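Local coordinates for protein nucleoside diphosphate kinase (Pyrobaculum aerophilum, PDB 1XQI) that probably moves the ATP gamma phosphate onto nucleoside diphosphates through a phosphorylated enzyme intermediate, supplying the cell with nucleoside triphosphates other than ATP, at residues Arg61-Pro64 and Glu68-Gln71; Ser153-Asp158 and Glu163-Phe168. The protein carries 6 engineered substitutions. One frame throughout, in Å; residues are numbered along the deposited sequence.

Coming from the N terminus, the chain passes through the first strands of the ferredoxin-like sheet and helix 56-62 before reaching contact 1. There residues 61-64 and 68-71 close the short turn into helix 67-84, where the insert begins. Much later, after strand 117-123, residues 153-158 and 163-168 of contact 2 close a loop round the short helix 157-162, just ahead of strand 171-173, outermost of the sheet within this chain. The two loops lie in series, neither nested nor crossed, with centres about 20 Å apart and nearest atoms about 8 Å apart. Helix 97-112 is their common neighbour, meeting Tyr63 and Leu70 of contact 1 and Val166 and Phe168 of contact 2.

Contact 1 of 2, residues Arg61-Pro64 and Glu68-Gln71; sequences RFYP and EWLQ. Engineered in segment 68-71: Gln71 (natural residue Arg).
Trp69 turns its indole toward Pro64, so that the proline ring lies over one face of it. The backbone N-H of Trp69 is taken by the hydroxyl of Ser66. CG of Trp69 stands anti to its own backbone N (chi1 -169°), which carries the indole away from helix 67-84 and back to the end of helix 56-62. Pro64 CG sits 3.9 Å from the centroid of the five-membered ring of Trp69 and only 9° off its normal, a CH-pi contact. Beside it, Pro64 CD stands above the middle of the indole, 3.9 Å from Trp69 CE2, and Pro64 CB reaches Trp69 CG. Near the six-membered end, the carbonyl O of Pro64 lies 3.7 Å from Trp69 CE3. That oxygen and the carbonyl O of Tyr63 both accept bonds from Lys105 of helix 97-112. Farther out along the indole, Trp69 CZ2 touches Tyr63 CD2 at 4.0 Å; the two rings are tilted 29° to each other but slid so far apart that they hardly overlap. Leu70 follows, its CD2 in the plane of the Trp69 indole, at the edge. Phe62 CD1 lies over one face of the Tyr63 ring, and the side chain of Tyr63 lies about 4 Å, nearest atoms, from those of Lys23, a likely ATP ligand, and His172, the predicted phosphohistidine. A proline thus packs by CH-pi contact on a tryptophan face in the link between helices 56-62 and 67-84, joining the insert's start to what is probably the edge of the active site.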
ATOM      1  N   ARG A  61      13.716  -5.100 -17.662  1.00 39.02           N
ATOM      2  CA  ARG A  61      12.788  -6.102 -18.204  1.00 38.96           C
ATOM      3  C   ARG A  61      11.321  -5.720 -18.123  1.00 37.69           C
ATOM      4  O   ARG A  61      10.512  -6.283 -18.860  1.00 38.22           O
ATOM      5  CB  ARG A  61      13.003  -7.494 -17.600  1.00 38.51           C
ATOM      6  CG  ARG A  61      14.195  -8.250 -18.190  1.00 38.89           C
ATOM      7  CD  ARG A  61      14.454  -9.557 -17.428  1.00 41.92           C
ATOM      8  NE  ARG A  61      14.972  -9.298 -16.074  1.00 45.86           N
ATOM      9  CZ  ARG A  61      14.267  -9.404 -14.936  1.00 49.08           C
ATOM     10  NH1 ARG A  61      12.980  -9.802 -14.941  1.00 49.67           N
ATOM     11  NH2 ARG A  61      14.851  -9.111 -13.772  1.00 48.61           N
ATOM     12  N   PHE A  62      10.956  -4.778 -17.263  1.00 36.02           N
ATOM     13  CA  PHE A  62       9.539  -4.403 -17.170  1.00 34.24           C
ATOM     14  C   PHE A  62       9.105  -3.566 -18.368  1.00 33.80           C
ATOM     15  O   PHE A  62       7.985  -3.714 -18.880  1.00 32.84           O
ATOM     16  CB  PHE A  62       9.268  -3.648 -15.866  1.00 34.41           C
ATOM     17  CG  PHE A  62       7.882  -3.053 -15.779  1.00 33.58           C
ATOM     18  CD1 PHE A  62       7.693  -1.680 -15.908  1.00 30.82           C
ATOM     19  CD2 PHE A  62       6.769  -3.873 -15.573  1.00 31.38           C
ATOM     20  CE1 PHE A  62       6.407  -1.112 -15.846  1.00 31.16           C
ATOM     21  CE2 PHE A  62       5.499  -3.313 -15.497  1.00 34.42           C
ATOM     22  CZ  PHE A  62       5.319  -1.907 -15.647  1.00 32.68           C
ATOM     23  N   TYR A  63       9.986  -2.658 -18.793  1.00 33.44           N
ATOM     24  CA  TYR A  63       9.749  -1.866 -20.003  1.00 33.31           C
ATOM     25  C   TYR A  63      10.081  -2.638 -21.232  1.00 33.21           C
ATOM     26  O   TYR A  63      11.029  -3.390 -21.207  1.00 33.64           O
ATOM     27  CB  TYR A  63      10.525  -0.568 -19.976  1.00 32.42           C
ATOM     28  CG  TYR A  63       9.816   0.380 -19.112  1.00 31.91           C
ATOM     29  CD1 TYR A  63      10.292   0.678 -17.847  1.00 32.02           C
ATOM     30  CD2 TYR A  63       8.642   0.942 -19.520  1.00 30.32           C
ATOM     31  CE1 TYR A  63       9.623   1.522 -17.024  1.00 30.56           C
ATOM     32  CE2 TYR A  63       7.958   1.813 -18.702  1.00 32.75           C
ATOM     33  CZ  TYR A  63       8.468   2.098 -17.442  1.00 31.71           C
ATOM     34  OH  TYR A  63       7.800   2.975 -16.601  1.00 35.12           O
ATOM     35  N   PRO A  64       9.294  -2.461 -22.316  1.00 33.73           N
ATOM     36  CA  PRO A  64       9.543  -3.253 -23.543  1.00 34.05           C
ATOM     37  C   PRO A  64      10.932  -3.013 -24.081  1.00 35.31           C
ATOM     38  O   PRO A  64      11.560  -1.986 -23.772  1.00 35.13           O
ATOM     39  CB  PRO A  64       8.522  -2.709 -24.546  1.00 33.72           C
ATOM     40  CG  PRO A  64       7.399  -2.122 -23.655  1.00 33.35           C
ATOM     41  CD  PRO A  64       8.156  -1.528 -22.474  1.00 32.91           C
ATOM     42  N   GLU A  68       9.977  -1.346 -32.003  1.00 43.37           N
ATOM     43  CA  GLU A  68       8.781  -0.540 -32.203  1.00 43.62           C
ATOM     44  C   GLU A  68       8.613   0.482 -31.071  1.00 42.09           C
ATOM     45  O   GLU A  68       8.546   1.677 -31.318  1.00 41.34           O
ATOM     46  CB  GLU A  68       7.587  -1.471 -32.310  1.00 44.53           C
ATOM     47  CG  GLU A  68       6.242  -0.831 -32.499  1.00 48.24           C
ATOM     48  CD  GLU A  68       5.161  -1.883 -32.297  1.00 55.83           C
ATOM     49  OE1 GLU A  68       4.543  -2.331 -33.301  1.00 57.76           O
ATOM     50  OE2 GLU A  68       4.965  -2.303 -31.122  1.00 58.98           O
ATOM     51  N   TRP A  69       8.595  -0.010 -29.839  1.00 40.91           N
ATOM     52  CA  TRP A  69       8.523   0.838 -28.660  1.00 40.07           C
ATOM     53  C   TRP A  69       9.671   1.829 -28.503  1.00 39.61           C
ATOM     54  O   TRP A  69       9.446   2.997 -28.150  1.00 39.49           O
ATOM     55  CB  TRP A  69       8.466  -0.021 -27.414  1.00 39.78           C
ATOM     56  CG  TRP A  69       8.136   0.781 -26.177  1.00 40.58           C
ATOM     57  CD1 TRP A  69       6.885   1.134 -25.738  1.00 39.69           C
ATOM     58  CD2 TRP A  69       9.066   1.316 -25.217  1.00 39.51           C
ATOM     59  NE1 TRP A  69       6.987   1.846 -24.573  1.00 41.30           N
ATOM     60  CE2 TRP A  69       8.313   1.970 -24.229  1.00 39.92           C
ATOM     61  CE3 TRP A  69      10.459   1.312 -25.107  1.00 39.28           C
ATOM     62  CZ2 TRP A  69       8.904   2.610 -23.136  1.00 39.40           C
ATOM     63  CZ3 TRP A  69      11.056   1.960 -24.014  1.00 40.19           C
ATOM     64  CH2 TRP A  69      10.276   2.588 -23.041  1.00 39.78           C
ATOM     65  N   LEU A  70      10.897   1.358 -28.729  1.00 39.08           N
ATOM     66  CA  LEU A  70      12.097   2.219 -28.656  1.00 38.89           C
ATOM     67  C   LEU A  70      12.015   3.329 -29.679  1.00 39.26           C
ATOM     68  O   LEU A  70      12.170   4.490 -29.333  1.00 38.09           O
ATOM     69  CB  LEU A  70      13.384   1.408 -28.879  1.00 38.34           C
ATOM     70  CG  LEU A  70      13.677   0.352 -27.832  1.00 37.20           C
ATOM     71  CD1 LEU A  70      14.809  -0.487 -28.269  1.00 36.21           C
ATOM     72  CD2 LEU A  70      13.984   0.996 -26.519  1.00 37.84           C
ATOM     73  N   GLN A  71      11.744   2.937 -30.928  1.00 40.46           N
ATOM     74  CA  GLN A  71      11.550   3.857 -32.044  1.00 43.06           C
ATOM     75  C   GLN A  71      10.607   5.007 -31.681  1.00 43.68           C
ATOM     76  O   GLN A  71      10.976   6.193 -31.805  1.00 43.92           O
ATOM     77  CB  GLN A  71      11.066   3.103 -33.295  1.00 42.79           C
ATOM     78  CG  GLN A  71      10.939   3.948 -34.578  1.00 45.03           C
ATOM     79  CD  GLN A  71      10.816   3.084 -35.844  1.00 46.33           C
ATOM     80  OE1 GLN A  71      11.752   2.376 -36.241  1.00 50.52           O
ATOM     81  NE2 GLN A  71       9.662   3.160 -36.491  1.00 49.58           N
TER

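Contact 2 of 2, residues Ser153-Asp158 and Glu163-Phe168; sequences SIDSPD and EGRVVF
Asp155 and Arg165 approach from opposite directions and meet at the edge of the guanidinium, the carboxylate and guanidinium planes 28° apart. The tighter leg of this salt bridge runs from Arg165 NH1 to Asp155 OD2, 3.2 Å, reaching OD2 on its syn side; Arg165 NH2 reaches OD1 only weakly. OD2 is also met nearly along its C-O axis by the backbone N-H of Phe168, at 2.6 Å, so two donors grip one oxygen. A chi1 of -156° swings the carboxylate of Asp155 away from its own nitrogen and over to that N-H. The guanidinium is held again at another part of its edge, where NE (2.6 Å) and NH2 of Arg165 both bond OE1 of Glu163. An alanine in place of Arg165 would probably leave the carboxylates of Asp155 and Glu163 without their shared positive partner. Val167 straddles the corner: its CG1 lies 3.5 Å from Asp155 OD2, while its CG2 packs 3.8 Å from Pro157 CA. A water joins Ser153 OG to the carbonyl O of Phe168. The two segments flank helix 157-162, whose C-terminal end is closed by a Schellman motif with Gly164 as its C-prime residue; the loop beyond lies against helix 97-112, where Phe168 stacks on Tyr111, before running into strand 171-173.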
ATOM      1  N   SER A 153       1.646  17.867 -10.194  1.00 26.01           N
ATOM      2  CA  SER A 153       2.938  18.035 -10.786  1.00 25.46           C
ATOM      3  C   SER A 153       2.866  19.183 -11.750  1.00 26.08           C
ATOM      4  O   SER A 153       1.785  19.435 -12.372  1.00 24.47           O
ATOM      5  CB  SER A 153       3.359  16.739 -11.517  1.00 26.32           C
ATOM      6  OG  SER A 153       4.588  16.919 -12.185  1.00 26.53           O
ATOM      7  N   ILE A 154       4.025  19.856 -11.880  1.00 26.27           N
ATOM      8  CA  ILE A 154       4.204  21.018 -12.759  1.00 26.96           C
ATOM      9  C   ILE A 154       5.390  20.789 -13.695  1.00 27.38           C
ATOM     10  O   ILE A 154       5.958  21.751 -14.236  1.00 26.98           O
ATOM     11  CB  ILE A 154       4.433  22.346 -11.925  1.00 26.96           C
ATOM     12  CG1 ILE A 154       5.674  22.218 -11.045  1.00 26.65           C
ATOM     13  CG2 ILE A 154       3.191  22.665 -11.104  1.00 26.28           C
ATOM     14  CD1 ILE A 154       5.958  23.439 -10.131  1.00 27.60           C
ATOM     15  N   ASP A 155       5.784  19.523 -13.830  1.00 27.90           N
ATOM     16  CA  ASP A 155       6.892  19.143 -14.681  1.00 29.25           C
ATOM     17  C   ASP A 155       6.547  19.266 -16.167  1.00 29.87           C
ATOM     18  O   ASP A 155       5.377  19.219 -16.566  1.00 30.82           O
ATOM     19  CB  ASP A 155       7.397  17.745 -14.350  1.00 28.94           C
ATOM     20  CG  ASP A 155       8.844  17.545 -14.777  1.00 30.41           C
ATOM     21  OD1 ASP A 155       9.592  18.568 -14.855  1.00 30.49           O
ATOM     22  OD2 ASP A 155       9.238  16.380 -15.029  1.00 29.69           O
ATOM     23  N   SER A 156       7.559  19.458 -16.993  1.00 30.34           N
ATOM     24  CA  SER A 156       7.310  19.541 -18.430  1.00 31.45           C
ATOM     25  C   SER A 156       8.477  18.960 -19.250  1.00 32.40           C
ATOM     26  O   SER A 156       9.635  18.878 -18.746  1.00 32.45           O
ATOM     27  CB  SER A 156       7.022  20.986 -18.811  1.00 31.52           C
ATOM     28  OG  SER A 156       8.098  21.826 -18.453  1.00 32.28           O
ATOM     29  N   PRO A 157       8.194  18.524 -20.487  1.00 33.01           N
ATOM     30  CA  PRO A 157       9.249  17.879 -21.273  1.00 34.11           C
ATOM     31  C   PRO A 157      10.438  18.763 -21.647  1.00 34.87           C
ATOM     32  O   PRO A 157      11.507  18.234 -21.869  1.00 36.29           O
ATOM     33  CB  PRO A 157       8.522  17.412 -22.543  1.00 33.75           C
ATOM     34  CG  PRO A 157       7.064  17.511 -22.235  1.00 33.52           C
ATOM     35  CD  PRO A 157       6.926  18.587 -21.229  1.00 33.54           C
ATOM     36  N   ASP A 158      10.280  20.075 -21.727  1.00 35.88           N
ATOM     37  CA  ASP A 158      11.418  20.966 -22.012  1.00 36.70           C
ATOM     38  C   ASP A 158      12.442  20.917 -20.897  1.00 36.89           C
ATOM     39  O   ASP A 158      13.624  20.705 -21.137  1.00 37.87           O
ATOM     40  CB  ASP A 158      10.973  22.423 -22.228  1.00 37.34           C
ATOM     41  CG  ASP A 158       9.940  22.904 -21.182  1.00 38.57           C
ATOM     42  OD1 ASP A 158       8.914  22.217 -20.996  1.00 39.90           O
ATOM     43  OD2 ASP A 158      10.135  23.980 -20.561  1.00 41.17           O
ATOM     44  N   GLU A 163      17.473  19.022 -18.784  1.00 45.13           N
ATOM     45  CA  GLU A 163      18.163  18.427 -17.618  1.00 43.85           C
ATOM     46  C   GLU A 163      18.612  16.956 -17.789  1.00 41.77           C
ATOM     47  O   GLU A 163      18.932  16.305 -16.796  1.00 40.93           O
ATOM     48  CB  GLU A 163      17.276  18.521 -16.352  1.00 44.06           C
ATOM     49  CG  GLU A 163      17.016  19.919 -15.738  1.00 44.75           C
ATOM     50  CD  GLU A 163      16.259  19.811 -14.381  1.00 45.71           C
ATOM     51  OE1 GLU A 163      15.598  18.769 -14.159  1.00 47.68           O
ATOM     52  OE2 GLU A 163      16.318  20.740 -13.529  1.00 45.09           O
ATOM     53  N   GLY A 164      18.623  16.431 -19.024  1.00 39.97           N
ATOM     54  CA  GLY A 164      19.079  15.052 -19.291  1.00 37.63           C
ATOM     55  C   GLY A 164      18.428  14.010 -18.374  1.00 36.34           C
ATOM     56  O   GLY A 164      19.109  13.332 -17.588  1.00 36.33           O
ATOM     57  N   ARG A 165      17.095  13.928 -18.458  1.00 34.60           N
ATOM     58  CA  ARG A 165      16.245  13.001 -17.676  1.00 32.02           C
ATOM     59  C   ARG A 165      14.833  12.879 -18.316  1.00 31.23           C
ATOM     60  O   ARG A 165      14.481  13.612 -19.246  1.00 31.07           O
ATOM     61  CB  ARG A 165      16.170  13.397 -16.188  1.00 31.22           C
ATOM     62  CG  ARG A 165      15.635  14.782 -15.926  1.00 30.05           C
ATOM     63  CD  ARG A 165      15.164  14.982 -14.476  1.00 31.03           C
ATOM     64  NE  ARG A 165      14.597  16.327 -14.292  1.00 31.35           N
ATOM     65  CZ  ARG A 165      13.323  16.673 -14.519  1.00 29.93           C
ATOM     66  NH1 ARG A 165      12.423  15.777 -14.895  1.00 31.31           N
ATOM     67  NH2 ARG A 165      12.940  17.920 -14.329  1.00 27.38           N
ATOM     68  N   VAL A 166      14.055  11.918 -17.844  1.00 29.84           N
ATOM     69  CA  VAL A 166      12.679  11.778 -18.233  1.00 28.42           C
ATOM     70  C   VAL A 166      11.814  12.734 -17.386  1.00 28.63           C
ATOM     71  O   VAL A 166      12.248  13.319 -16.385  1.00 26.80           O
ATOM     72  CB  VAL A 166      12.202  10.295 -18.037  1.00 29.83           C
ATOM     73  CG1 VAL A 166      12.848   9.354 -19.098  1.00 27.37           C
ATOM     74  CG2 VAL A 166      12.480   9.773 -16.566  1.00 25.99           C
ATOM     75  N   VAL A 167      10.575  12.897 -17.834  1.00 29.36           N
ATOM     76  CA  VAL A 167       9.566  13.677 -17.124  1.00 28.79           C
ATOM     77  C   VAL A 167       9.223  12.975 -15.800  1.00 28.64           C
ATOM     78  O   VAL A 167       9.082  11.727 -15.738  1.00 28.50           O
ATOM     79  CB  VAL A 167       8.324  13.880 -18.015  1.00 28.54           C
ATOM     80  CG1 VAL A 167       7.230  14.638 -17.258  1.00 27.86           C
ATOM     81  CG2 VAL A 167       8.725  14.654 -19.276  1.00 27.18           C
ATOM     82  N   PHE A 168       9.121  13.770 -14.749  1.00 27.88           N
ATOM     83  CA  PHE A 168       8.723  13.248 -13.450  1.00 29.25           C
ATOM     84  C   PHE A 168       7.195  13.278 -13.417  1.00 28.68           C
ATOM     85  O   PHE A 168       6.597  14.184 -12.838  1.00 29.12           O
ATOM     86  CB  PHE A 168       9.364  14.089 -12.332  1.00 30.55           C
ATOM     87  CG  PHE A 168      10.788  13.658 -11.966  1.00 34.84           C
ATOM     88  CD1 PHE A 168      11.349  14.026 -10.728  1.00 41.61           C
ATOM     89  CD2 PHE A 168      11.544  12.857 -12.819  1.00 37.83           C
ATOM     90  CE1 PHE A 168      12.651  13.628 -10.357  1.00 42.57           C
ATOM     91  CE2 PHE A 168      12.845  12.442 -12.470  1.00 40.54           C
ATOM     92  CZ  PHE A 168      13.398  12.830 -11.236  1.00 40.88           C
TER
HETATM   93  O   HOH W   1       6.627  16.060 -10.726  1.00 23.54           O